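Local structure of glycosyl hydrolase (Streptomyces cattleya, 7LR8) at residues N24-H29 / F103-A108; P57-F62 / A108-W113; A201-D206 / A246-E251; E251-W256 / R262-Q267. The protein probably hydrolyses the beta-1,4-linked mannose–GlcNAc disaccharide of the N-glycan core, as a family 5 (subfamily 18) glycoside hydrolase. The protein carries 1 engineered substitution. All coordinates share one frame; numbering follows the deposited sequence.

Contact 1: residues N24-H29 / F103-A108. With SO4 (sulfate ion), chain J.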
# COMPACT_ATOMS: atom_id res chain seq x y z
N ASN B 24 -15.88 10.71 -9.19
CA ASN B 24 -14.75 10.64 -10.12
C ASN B 24 -13.51 10.22 -9.36
O ASN B 24 -12.90 11.03 -8.64
CB ASN B 24 -14.56 11.99 -10.81
CG ASN B 24 -13.77 11.88 -12.09
OD1 ASN B 24 -13.01 10.92 -12.29
ND2 ASN B 24 -13.96 12.84 -12.99
N GLY B 25 -13.10 8.96 -9.52
CA GLY B 25 -11.89 8.48 -8.88
C GLY B 25 -12.09 7.73 -7.58
O GLY B 25 -11.13 7.13 -7.08
N TRP B 26 -13.30 7.75 -7.01
CA TRP B 26 -13.54 7.10 -5.71
C TRP B 26 -12.55 7.71 -4.71
O TRP B 26 -12.13 8.86 -4.85
CB TRP B 26 -13.45 5.57 -5.88
CG TRP B 26 -13.91 4.75 -4.70
CD1 TRP B 26 -15.18 4.66 -4.21
CD2 TRP B 26 -13.12 3.84 -3.91
NE1 TRP B 26 -15.23 3.78 -3.15
CE2 TRP B 26 -13.97 3.27 -2.94
CE3 TRP B 26 -11.76 3.49 -3.92
CZ2 TRP B 26 -13.52 2.36 -2.00
CZ3 TRP B 26 -11.30 2.58 -2.97
CH2 TRP B 26 -12.18 2.02 -2.02
N PHE B 27 -12.15 6.96 -3.69
CA PHE B 27 -11.20 7.54 -2.73
C PHE B 27 -9.81 7.74 -3.31
O PHE B 27 -8.99 8.40 -2.67
CB PHE B 27 -11.14 6.67 -1.49
CG PHE B 27 -12.47 6.54 -0.81
CD1 PHE B 27 -13.12 7.67 -0.33
CD2 PHE B 27 -13.06 5.31 -0.65
CE1 PHE B 27 -14.36 7.56 0.29
CE2 PHE B 27 -14.29 5.19 -0.02
CZ PHE B 27 -14.94 6.32 0.45
N HIS B 28 -9.54 7.20 -4.50
CA HIS B 28 -8.30 7.55 -5.19
C HIS B 28 -8.31 8.97 -5.72
O HIS B 28 -7.32 9.39 -6.33
CB HIS B 28 -8.03 6.56 -6.33
CG HIS B 28 -8.14 5.12 -5.93
ND1 HIS B 28 -7.34 4.55 -4.96
CD2 HIS B 28 -8.93 4.12 -6.39
CE1 HIS B 28 -7.65 3.27 -4.83
NE2 HIS B 28 -8.61 2.99 -5.69
N HIS B 29 -9.39 9.74 -5.51
CA HIS B 29 -9.41 11.10 -6.01
C HIS B 29 -8.35 11.98 -5.35
O HIS B 29 -7.99 13.02 -5.92
CB HIS B 29 -10.80 11.72 -5.84
CG HIS B 29 -11.10 12.20 -4.45
ND1 HIS B 29 -11.62 13.45 -4.20
CD2 HIS B 29 -10.96 11.59 -3.25
CE1 HIS B 29 -11.78 13.60 -2.90
NE2 HIS B 29 -11.39 12.49 -2.30
N PHE B 103 -10.89 -3.26 0.62
CA PHE B 103 -9.46 -2.99 0.43
C PHE B 103 -8.81 -2.44 1.70
O PHE B 103 -9.35 -1.54 2.36
CB PHE B 103 -9.26 -1.97 -0.70
CG PHE B 103 -9.78 -2.43 -2.02
CD1 PHE B 103 -9.01 -3.26 -2.83
CD2 PHE B 103 -11.06 -2.04 -2.46
CE1 PHE B 103 -9.51 -3.69 -4.06
CE2 PHE B 103 -11.54 -2.46 -3.68
CZ PHE B 103 -10.76 -3.30 -4.48
N ASP B 104 -7.61 -2.94 2.00
CA ASP B 104 -6.76 -2.41 3.05
C ASP B 104 -5.72 -1.49 2.43
O ASP B 104 -4.93 -1.93 1.58
CB ASP B 104 -6.06 -3.53 3.82
CG ASP B 104 -6.99 -4.32 4.71
OD1 ASP B 104 -8.08 -3.82 5.10
OD2 ASP B 104 -6.60 -5.46 5.05
N PHE B 105 -5.67 -0.24 2.90
CA PHE B 105 -4.69 0.76 2.46
C PHE B 105 -3.68 0.94 3.58
O PHE B 105 -3.91 1.73 4.51
CB PHE B 105 -5.39 2.06 2.07
CG PHE B 105 -6.30 1.90 0.88
CD1 PHE B 105 -5.79 1.91 -0.41
CD2 PHE B 105 -7.65 1.68 1.06
CE1 PHE B 105 -6.61 1.72 -1.52
CE2 PHE B 105 -8.49 1.50 -0.04
CZ PHE B 105 -7.97 1.52 -1.33
N LEU B 106 -2.57 0.21 3.51
CA LEU B 106 -1.58 0.24 4.58
C LEU B 106 -0.30 0.89 4.10
O LEU B 106 0.20 0.55 3.02
CB LEU B 106 -1.29 -1.19 5.07
CG LEU B 106 -2.46 -1.92 5.74
CD1 LEU B 106 -2.21 -3.43 5.77
CD2 LEU B 106 -2.70 -1.37 7.15
N PRO B 107 0.28 1.82 4.87
CA PRO B 107 1.53 2.46 4.43
C PRO B 107 2.67 1.46 4.36
O PRO B 107 2.73 0.50 5.14
CB PRO B 107 1.78 3.53 5.50
CG PRO B 107 0.43 3.74 6.18
CD PRO B 107 -0.22 2.39 6.14
N ALA B 108 3.59 1.70 3.43
CA ALA B 108 4.71 0.79 3.25
C ALA B 108 5.54 0.67 4.52
O ALA B 108 6.18 -0.37 4.74
CB ALA B 108 5.59 1.27 2.09
S SO4 J . -16.90 15.51 -13.34
O1 SO4 J . -15.60 15.84 -13.92
O2 SO4 J . -17.44 16.70 -12.68
O3 SO4 J . -17.81 15.08 -14.39
O4 SO4 J . -16.74 14.43 -12.37

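Contact 2: residues P57-F62 / A108-W113. With NAG (2-acetamido-2-deoxy-beta-D-glucopyranose), chain C; AE3 (2-(2-ethoxyethoxy)ethanol), chain G.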
# COMPACT_ATOMS: atom_id res chain seq x y z
N PRO B 57 -9.89 10.49 4.07
CA PRO B 57 -8.50 10.44 3.60
C PRO B 57 -8.08 9.01 3.34
O PRO B 57 -8.61 8.07 3.95
CB PRO B 57 -7.70 11.03 4.77
CG PRO B 57 -8.67 11.78 5.60
CD PRO B 57 -10.05 11.18 5.36
N LEU B 58 -7.12 8.84 2.44
CA LEU B 58 -6.40 7.57 2.30
C LEU B 58 -5.08 7.73 3.06
O LEU B 58 -4.23 8.53 2.67
CB LEU B 58 -6.14 7.23 0.83
CG LEU B 58 -7.34 6.70 0.04
CD1 LEU B 58 -6.90 6.28 -1.36
CD2 LEU B 58 -8.00 5.54 0.77
N TRP B 59 -4.94 6.99 4.16
CA TRP B 59 -3.80 7.15 5.06
C TRP B 59 -2.45 7.05 4.35
O TRP B 59 -1.63 7.97 4.52
CB TRP B 59 -3.95 6.15 6.20
CG TRP B 59 -2.85 6.19 7.26
CD1 TRP B 59 -2.10 7.29 7.63
CD2 TRP B 59 -2.42 5.11 8.09
NE1 TRP B 59 -1.22 6.92 8.63
CE2 TRP B 59 -1.38 5.59 8.92
CE3 TRP B 59 -2.79 3.76 8.19
CZ2 TRP B 59 -0.74 4.79 9.86
CZ3 TRP B 59 -2.15 2.96 9.13
CH2 TRP B 59 -1.13 3.48 9.94
N PRO B 60 -2.16 6.02 3.53
CA PRO B 60 -0.84 5.99 2.87
C PRO B 60 -0.60 7.14 1.91
O PRO B 60 0.55 7.51 1.67
CB PRO B 60 -0.82 4.65 2.12
CG PRO B 60 -1.98 3.86 2.68
CD PRO B 60 -2.99 4.87 3.11
N VAL B 61 -1.66 7.73 1.34
CA VAL B 61 -1.48 8.89 0.49
C VAL B 61 -1.20 10.14 1.33
O VAL B 61 -0.40 11.00 0.94
CB VAL B 61 -2.71 9.07 -0.41
CG1 VAL B 61 -2.63 10.39 -1.19
CG2 VAL B 61 -2.83 7.89 -1.35
N PHE B 62 -1.83 10.25 2.51
CA PHE B 62 -1.60 11.40 3.36
C PHE B 62 -0.28 11.30 4.13
O PHE B 62 0.36 12.32 4.38
CB PHE B 62 -2.76 11.57 4.34
CG PHE B 62 -3.94 12.29 3.76
CD1 PHE B 62 -4.59 11.80 2.63
CD2 PHE B 62 -4.40 13.46 4.34
CE1 PHE B 62 -5.69 12.49 2.10
CE2 PHE B 62 -5.49 14.13 3.82
CZ PHE B 62 -6.13 13.64 2.70
N ALA B 108 3.59 1.70 3.43
CA ALA B 108 4.71 0.79 3.25
C ALA B 108 5.54 0.67 4.52
O ALA B 108 6.18 -0.37 4.74
CB ALA B 108 5.59 1.27 2.09
N TRP B 109 5.52 1.69 5.36
CA TRP B 109 6.32 1.69 6.58
C TRP B 109 5.64 0.95 7.72
O TRP B 109 6.17 0.96 8.84
CB TRP B 109 6.66 3.12 6.98
CG TRP B 109 5.51 4.10 7.00
CD1 TRP B 109 5.08 4.87 5.95
CD2 TRP B 109 4.71 4.47 8.13
NE1 TRP B 109 4.04 5.69 6.37
CE2 TRP B 109 3.80 5.46 7.70
CE3 TRP B 109 4.69 4.07 9.48
CZ2 TRP B 109 2.85 6.04 8.55
CZ3 TRP B 109 3.76 4.66 10.33
CH2 TRP B 109 2.84 5.63 9.86
N THR B 110 4.51 0.29 7.47
CA THR B 110 3.88 -0.58 8.45
C THR B 110 3.91 -2.06 8.06
O THR B 110 3.42 -2.89 8.82
CB THR B 110 2.41 -0.18 8.69
OG1 THR B 110 1.61 -0.47 7.53
CG2 THR B 110 2.30 1.31 9.00
N THR B 111 4.45 -2.42 6.89
CA THR B 111 4.25 -3.76 6.35
C THR B 111 5.58 -4.40 5.94
O THR B 111 6.61 -3.72 5.83
CB THR B 111 3.27 -3.72 5.15
OG1 THR B 111 2.77 -5.03 4.88
CG2 THR B 111 3.94 -3.17 3.92
N THR B 112 5.50 -5.72 5.71
CA THR B 112 6.59 -6.65 5.34
C THR B 112 7.90 -6.32 6.05
O THR B 112 8.03 -6.61 7.25
CB THR B 112 6.79 -6.71 3.82
OG1 THR B 112 7.17 -5.44 3.29
CG2 THR B 112 5.49 -7.14 3.13
N TRP B 113 8.89 -5.77 5.34
CA TRP B 113 10.18 -5.50 5.98
C TRP B 113 10.05 -4.54 7.16
O TRP B 113 10.93 -4.53 8.04
CB TRP B 113 11.17 -4.90 4.98
CG TRP B 113 11.44 -5.77 3.80
CD1 TRP B 113 10.96 -5.60 2.52
CD2 TRP B 113 12.26 -6.94 3.76
NE1 TRP B 113 11.45 -6.59 1.70
CE2 TRP B 113 12.24 -7.43 2.44
CE3 TRP B 113 13.02 -7.62 4.72
CZ2 TRP B 113 12.95 -8.57 2.06
CZ3 TRP B 113 13.72 -8.75 4.34
CH2 TRP B 113 13.68 -9.21 3.02
C1 NAG C . 18.60 -6.10 -0.41
C2 NAG C . 17.76 -4.86 -0.06
C3 NAG C . 17.33 -4.13 -1.35
C4 NAG C . 18.52 -3.88 -2.27
C5 NAG C . 19.24 -5.21 -2.50
C6 NAG C . 20.47 -5.12 -3.38
C7 NAG C . 16.14 -4.63 1.80
C8 NAG C . 14.93 -5.22 2.45
N2 NAG C . 16.59 -5.27 0.71
O1 NAG C . 19.06 -6.71 0.75
O3 NAG C . 16.66 -2.91 -1.03
O4 NAG C . 18.06 -3.29 -3.48
O5 NAG C . 19.68 -5.72 -1.24
O6 NAG C . 21.05 -6.40 -3.61
O7 NAG C . 16.68 -3.61 2.23
C1 AE3 G . 14.22 -2.58 11.33
C2 AE3 G . 14.14 -1.97 9.93
O2 AE3 G . 14.31 -3.00 9.00
C3 AE3 G . 13.85 -2.72 7.71
C4 AE3 G . 14.36 -3.83 6.80
O3 AE3 G . 15.65 -3.53 6.37
C5 AE3 G . 16.41 -4.65 6.03
C6 AE3 G . 17.65 -4.22 5.24
O4 AE3 G . 18.66 -3.77 6.09

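Contact 3: residues A201-D206 / A246-E251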
# COMPACT_ATOMS: atom_id res chain seq x y z
N ALA B 201 -17.43 -5.73 17.06
CA ALA B 201 -17.34 -5.20 18.42
C ALA B 201 -18.55 -5.60 19.26
O ALA B 201 -18.44 -5.69 20.49
CB ALA B 201 -17.18 -3.68 18.40
N TRP B 202 -19.70 -5.83 18.64
CA TRP B 202 -20.90 -6.26 19.36
C TRP B 202 -21.19 -7.74 19.22
O TRP B 202 -21.89 -8.29 20.07
CB TRP B 202 -22.13 -5.47 18.87
CG TRP B 202 -21.85 -4.01 18.70
CD1 TRP B 202 -21.46 -3.38 17.55
CD2 TRP B 202 -21.90 -3.01 19.71
NE1 TRP B 202 -21.27 -2.05 17.78
CE2 TRP B 202 -21.54 -1.79 19.10
CE3 TRP B 202 -22.22 -3.02 21.06
CZ2 TRP B 202 -21.49 -0.59 19.81
CZ3 TRP B 202 -22.17 -1.83 21.76
CH2 TRP B 202 -21.81 -0.63 21.13
N TYR B 203 -20.67 -8.40 18.18
CA TYR B 203 -21.17 -9.71 17.78
C TYR B 203 -20.17 -10.85 17.91
O TYR B 203 -20.60 -12.01 17.97
CB TYR B 203 -21.64 -9.66 16.32
CG TYR B 203 -22.92 -8.91 16.05
CD1 TYR B 203 -23.71 -8.38 17.08
CD2 TYR B 203 -23.36 -8.73 14.75
CE1 TYR B 203 -24.90 -7.70 16.80
CE2 TYR B 203 -24.54 -8.06 14.46
CZ TYR B 203 -25.30 -7.55 15.48
OH TYR B 203 -26.48 -6.89 15.17
N LEU B 204 -18.87 -10.58 17.95
CA LEU B 204 -17.82 -11.60 17.85
C LEU B 204 -17.19 -11.84 19.21
O LEU B 204 -16.51 -10.97 19.76
CB LEU B 204 -16.74 -11.16 16.86
CG LEU B 204 -16.66 -11.73 15.45
CD1 LEU B 204 -15.24 -11.60 14.93
CD2 LEU B 204 -17.11 -13.18 15.41
N ASP B 205 -17.38 -13.05 19.75
CA ASP B 205 -16.68 -13.42 20.97
C ASP B 205 -15.18 -13.31 20.76
O ASP B 205 -14.67 -13.61 19.67
CB ASP B 205 -17.04 -14.85 21.40
CG ASP B 205 -18.52 -15.03 21.66
OD1 ASP B 205 -19.21 -14.05 22.01
OD2 ASP B 205 -19.00 -16.17 21.52
N ASP B 206 -14.47 -12.84 21.78
CA ASP B 206 -13.02 -12.73 21.80
C ASP B 206 -12.47 -11.65 20.87
O ASP B 206 -11.25 -11.50 20.77
CB ASP B 206 -12.33 -14.06 21.48
CG ASP B 206 -12.79 -15.18 22.39
OD1 ASP B 206 -12.93 -14.94 23.61
OD2 ASP B 206 -13.02 -16.30 21.89
N ALA B 246 -30.78 -1.71 12.15
CA ALA B 246 -30.07 -0.51 12.56
C ALA B 246 -30.61 0.05 13.88
O ALA B 246 -29.83 0.49 14.73
CB ALA B 246 -30.15 0.54 11.45
N ALA B 247 -31.93 0.04 14.06
CA ALA B 247 -32.51 0.44 15.35
C ALA B 247 -32.04 -0.49 16.46
O ALA B 247 -31.83 -0.06 17.60
CB ALA B 247 -34.04 0.45 15.26
N TYR B 248 -31.89 -1.78 16.16
CA TYR B 248 -31.36 -2.71 17.15
C TYR B 248 -29.96 -2.31 17.61
O TYR B 248 -29.66 -2.31 18.81
CB TYR B 248 -31.30 -4.11 16.56
CG TYR B 248 -30.56 -5.12 17.41
CD1 TYR B 248 -30.94 -5.37 18.72
CD2 TYR B 248 -29.52 -5.86 16.88
CE1 TYR B 248 -30.28 -6.31 19.49
CE2 TYR B 248 -28.86 -6.81 17.64
CZ TYR B 248 -29.25 -7.03 18.94
OH TYR B 248 -28.59 -7.98 19.69
N LEU B 249 -29.06 -2.02 16.67
CA LEU B 249 -27.71 -1.66 17.07
C LEU B 249 -27.72 -0.39 17.91
O LEU B 249 -26.96 -0.26 18.88
CB LEU B 249 -26.81 -1.48 15.85
CG LEU B 249 -26.27 -2.74 15.16
CD1 LEU B 249 -25.31 -2.32 14.06
CD2 LEU B 249 -25.59 -3.67 16.16
N VAL B 250 -28.60 0.55 17.57
CA VAL B 250 -28.72 1.79 18.33
C VAL B 250 -29.09 1.49 19.78
O VAL B 250 -28.44 1.96 20.72
CB VAL B 250 -29.75 2.74 17.67
CG1 VAL B 250 -30.17 3.87 18.63
CG2 VAL B 250 -29.19 3.30 16.37
N GLU B 251 -30.15 0.69 19.98
CA GLU B 251 -30.61 0.42 21.33
C GLU B 251 -29.68 -0.54 22.07
O GLU B 251 -29.55 -0.45 23.29
CB GLU B 251 -32.04 -0.13 21.31
CG GLU B 251 -33.05 0.90 20.83
CD GLU B 251 -33.02 2.16 21.66
OE1 GLU B 251 -33.05 2.05 22.90
OE2 GLU B 251 -32.96 3.26 21.06

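Contact 4: residues E251-W256 / R262-Q267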
# COMPACT_ATOMS: atom_id res chain seq x y z
N GLU B 251 -30.15 0.69 19.98
CA GLU B 251 -30.61 0.42 21.33
C GLU B 251 -29.68 -0.54 22.07
O GLU B 251 -29.55 -0.45 23.29
CB GLU B 251 -32.04 -0.13 21.31
CG GLU B 251 -33.05 0.90 20.83
CD GLU B 251 -33.02 2.16 21.66
OE1 GLU B 251 -33.05 2.05 22.90
OE2 GLU B 251 -32.96 3.26 21.06
N LEU B 252 -29.02 -1.45 21.34
CA LEU B 252 -28.06 -2.34 21.97
C LEU B 252 -26.88 -1.57 22.52
O LEU B 252 -26.43 -1.81 23.64
CB LEU B 252 -27.58 -3.39 20.96
CG LEU B 252 -26.52 -4.39 21.43
CD1 LEU B 252 -27.08 -5.24 22.55
CD2 LEU B 252 -26.06 -5.27 20.27
N ALA B 253 -26.36 -0.62 21.73
CA ALA B 253 -25.17 0.12 22.11
C ALA B 253 -25.39 0.90 23.40
O ALA B 253 -24.44 1.13 24.17
CB ALA B 253 -24.75 1.06 20.98
N LYS B 254 -26.63 1.29 23.68
CA LYS B 254 -26.95 2.03 24.88
C LYS B 254 -26.70 1.23 26.16
O LYS B 254 -26.49 1.84 27.22
CB LYS B 254 -28.42 2.48 24.84
CG LYS B 254 -28.69 3.53 23.76
CD LYS B 254 -30.15 3.92 23.69
CE LYS B 254 -30.35 5.01 22.65
NZ LYS B 254 -31.78 5.36 22.49
N ALA B 255 -26.73 -0.10 26.10
CA ALA B 255 -26.60 -0.88 27.33
C ALA B 255 -25.28 -0.61 28.05
O ALA B 255 -25.23 -0.67 29.28
CB ALA B 255 -26.74 -2.37 27.04
N TRP B 256 -24.23 -0.29 27.30
CA TRP B 256 -22.88 -0.15 27.85
C TRP B 256 -22.51 1.29 28.17
O TRP B 256 -21.41 1.54 28.68
CB TRP B 256 -21.84 -0.73 26.88
CG TRP B 256 -21.79 -2.23 26.87
CD1 TRP B 256 -21.00 -3.03 27.65
CD2 TRP B 256 -22.58 -3.11 26.05
NE1 TRP B 256 -21.25 -4.35 27.36
CE2 TRP B 256 -22.22 -4.43 26.39
CE3 TRP B 256 -23.56 -2.90 25.07
CZ2 TRP B 256 -22.79 -5.54 25.77
CZ3 TRP B 256 -24.13 -4.01 24.46
CH2 TRP B 256 -23.74 -5.31 24.81
N ARG B 262 -26.24 9.40 26.43
CA ARG B 262 -25.15 9.44 25.46
C ARG B 262 -25.70 9.20 24.06
O ARG B 262 -26.41 8.21 23.84
CB ARG B 262 -24.09 8.38 25.78
CG ARG B 262 -22.99 8.24 24.72
CD ARG B 262 -22.02 7.13 25.12
NE ARG B 262 -20.97 6.81 24.15
CZ ARG B 262 -19.72 7.27 24.20
NH1 ARG B 262 -19.36 8.14 25.15
NH2 ARG B 262 -18.83 6.87 23.30
N PRO B 263 -25.45 10.09 23.10
CA PRO B 263 -25.99 9.89 21.75
C PRO B 263 -25.36 8.68 21.07
O PRO B 263 -24.20 8.35 21.29
CB PRO B 263 -25.61 11.19 21.02
CG PRO B 263 -25.33 12.19 22.12
CD PRO B 263 -24.73 11.37 23.22
N VAL B 264 -26.17 8.02 20.23
CA VAL B 264 -25.71 6.93 19.37
C VAL B 264 -25.81 7.41 17.93
O VAL B 264 -26.89 7.80 17.47
CB VAL B 264 -26.53 5.65 19.58
CG1 VAL B 264 -25.94 4.51 18.73
CG2 VAL B 264 -26.54 5.26 21.05
N TRP B 265 -24.69 7.37 17.21
CA TRP B 265 -24.61 7.83 15.83
C TRP B 265 -24.69 6.61 14.90
O TRP B 265 -23.77 5.79 14.87
CB TRP B 265 -23.33 8.62 15.61
CG TRP B 265 -23.16 9.24 14.24
CD1 TRP B 265 -24.02 9.14 13.17
CD2 TRP B 265 -22.06 10.04 13.80
NE1 TRP B 265 -23.51 9.84 12.10
CE2 TRP B 265 -22.31 10.39 12.46
CE3 TRP B 265 -20.88 10.49 14.41
CZ2 TRP B 265 -21.43 11.19 11.73
CZ3 TRP B 265 -20.02 11.28 13.68
CH2 TRP B 265 -20.29 11.62 12.35
N LEU B 266 -25.79 6.48 14.16
CA LEU B 266 -25.85 5.48 13.10
C LEU B 266 -25.03 6.02 11.94
O LEU B 266 -25.53 6.69 11.04
CB LEU B 266 -27.29 5.20 12.69
CG LEU B 266 -27.44 4.18 11.57
CD1 LEU B 266 -26.93 2.81 12.01
CD2 LEU B 266 -28.92 4.11 11.16
N GLN B 267 -23.72 5.76 11.99
CA GLN B 267 -22.76 6.39 11.11
C GLN B 267 -22.61 5.69 9.77
O GLN B 267 -22.06 6.28 8.84
CB GLN B 267 -21.40 6.46 11.82
CG GLN B 267 -20.43 7.45 11.23
CD GLN B 267 -19.07 7.34 11.87
OE1 GLN B 267 -18.54 6.24 12.02
NE2 GLN B 267 -18.51 8.48 12.27

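Contact 1: residues N24-H29 / F103-A108
The tight turn carrying Trp-26 and His-28 faces an extended run of chain in which Phe-103 starts the short strand 103-104 and Phe-105 comes just after it. The turn opens into a 3-10 segment, residues 27-29, and is pinned by the bond from His-29 N to Trp-26 O (3.0 Å). Just before it, Gly-25 has backbone angles at which a CB would be jammed against the preceding carbonyl oxygen. No hydrogen bond crosses the contact, which is made by aromatic rings. Phe-105 pushes CZ toward Trp-26 CZ3 (3.9 Å), near the plane of the indole and at its edge, while CE1 meets His-28 CE1 at 3.8 Å. The imidazole and the Phe-105 ring touch rim to rim, their planes at 72°. Trp-26 CG is anti to the backbone N (chi1 -169°), which carries the indole outward until CH2 comes to 4.2 Å from Phe-103 CD2. The indole is steadied from within its own turn: Phe-27 CD2 lies over the centre of one face. Phe-316 meets both Trp-26 and Phe-103 edge-to-face, and His-114 of the second subunit stacks on Phe-103. Remote from all this, Asn-24 ND2 donates to sulfate O4 (3.3 Å). The contact joins the loops after strands 15-19 and 90-94 at the C-terminal mouth of the (beta/alpha)8 barrel, with the Trp-26 side chain about 6 Å from the bound beta-mannose.

Contact 2: residues P57-F62 / A108-W113
Trp-59 and Trp-109 meet nearly at right angles, their six-membered rings inclined at 84° with centroids 5.6 Å apart. The approach is oblique, neither stacked nor edge-to-face, and tightest where Trp-59 CZ2 lies 3.7 Å from Trp-109 CH2. Thr-110 closes the angle between the two indoles: its CG2 methyl sits over one face of Trp-109, offset toward the rim, and also comes to 4.2 Å from Trp-59 CH2. Trp-109 reaches this place with CG between its backbone N and carbonyl carbon (chi1 48°), folding the ring back over its own 3-10 segment, residues 108-110. Both indole N-H groups end on Gln-63, Trp-59 NE1 on the side-chain OE1 and Trp-109 NE1 on the backbone O, so one residue fixes the rotation of both rings; Thr-110 OG1 bonds to Pro-107 O. In the (beta/alpha)8 barrel this joins the short helix 59-62, which follows strand 52-55, to the long loop leading into helix 122-139. The same loop carries Trp-113 to the second subunit, where the acetamido methyl C8 of an N-acetylglucosamine lies over the centre of the indole, 3.4 Å from Trp-113 CD2. That sugar is also held by His-99 NE2 of the second subunit. Were Trp-113 an alanine, the methyl would probably lose the aromatic face beneath it, and Gln-156 OE1 of the second subunit its N-H donor. Trp-113 O lies 3.5 Å from C3 of an ethoxyethoxyethanol molecule.

Contact 3: residues A201-D206 / A246-E251
Tyr-248 OH is hydrogen-bonded to Cys-376 O, which ties helix 240-253 to the chain just ahead of helix 381-391, and the ring fixed in this way meets Tyr-203: Tyr-248 CE2 stands 3.4 Å from Tyr-203 OH. Leu-249 CD2 also touches that oxygen, at 3.5 Å. Both approaches are van der Waals packing, and no hydrogen bond joins the two segments. The tyrosines meet at their rims, since Tyr-203 OH lies near the plane of the Tyr-248 ring and Tyr-248 CE2 near that of Tyr-203. Leu-249 comes in obliquely, its CD2 methyl also 3.9 Å from Tyr-203 CZ. Tyr-203 has CG anti to its carbonyl carbon (chi1 -72°), from where the ring stretches across to the helix and touches it with its far end. The segments belong to consecutive units of the (beta/alpha)8 barrel: helix 200-203 follows strand 194-196, and helix 240-253 follows strand 221-225. Their backbones come nearest at Trp-202 and Leu-249, with CA atoms 8.5 Å apart, and there Trp-202 CD1 makes a looser contact with Leu-249 CD2 (4.4 Å). With an alanine in place of Tyr-203, a gap would probably open beside Tyr-248 and the Leu-249 methyl, leaving both freer to shift. Helix 381-391 packs over the tyrosines from beyond the barrel: Phe-383 touches Tyr-203 and meets the Tyr-248 ring edge-to-face.

Contact 4: residues E251-W256 / R262-Q267
Val-264 holds CG1 anti to its backbone N (chi1 -176°) and CG2 anti to its carbonyl carbon, a fork that sets one methyl against each of two neighbours, Ala-253 and Lys-254. CG1 faces Ala-253 CB at 4.3 Å, where the backbones are also closest, the CA atoms of Ala-253 and Val-264 being 7.4 Å apart. CG2 lies against the aliphatic part of Lys-254, 3.9 Å from its CG and 4.1 Å from its CE. The lysine is extended beyond CG, so its methylenes run past the valine while the ammonium is carried clear of it. Lys-254 NZ then forms a salt bridge with Glu-251 OE2 (2.8 Å), meeting the carboxylate on its syn side, 23° out of plane. A second bond, to Pro-296 O, also holds the ammonium, and Glu-251 OE1 is bonded to Thr-397 OG1; the lysine chain is thus anchored at its end as well as packed along its length. Across the contact itself everything is apolar. On the strand, Val-264 bonds through its backbone to Glu-297 and Trp-299, while Trp-265 pairs with Thr-221 and Val-223, so the chain is held between strands 298-304 and 221-225. Strand 221-225, helix 240-253 and the parallel neighbouring strand 264-269, on which the helix end packs here, make up a beta-alpha-beta crossover, the repeating unit of the (beta/alpha)8 barrel.

How the contacts relate
The four contacts form two pairs at well-separated places in one barrel. Contacts 1 and 2 have centres 10 Å apart, share Ala-108, and touch through Pro-107 and Trp-59; their segments alternate along the chain. Contacts 3 and 4 follow later in sequence, centres 9 Å apart, sharing Glu-251 and helix 240-253, and Trp-202 of contact 3 packs on Ala-253 of contact 4. Between the pairs the centres are 28 to 32 Å apart. The dimer interface separates them: contacts 1 and 2 touch the second subunit, contacts 3 and 4 do not. Contacts 1 and 3 both come near bound sugar, whereas contact 4 lies away from the glycan site.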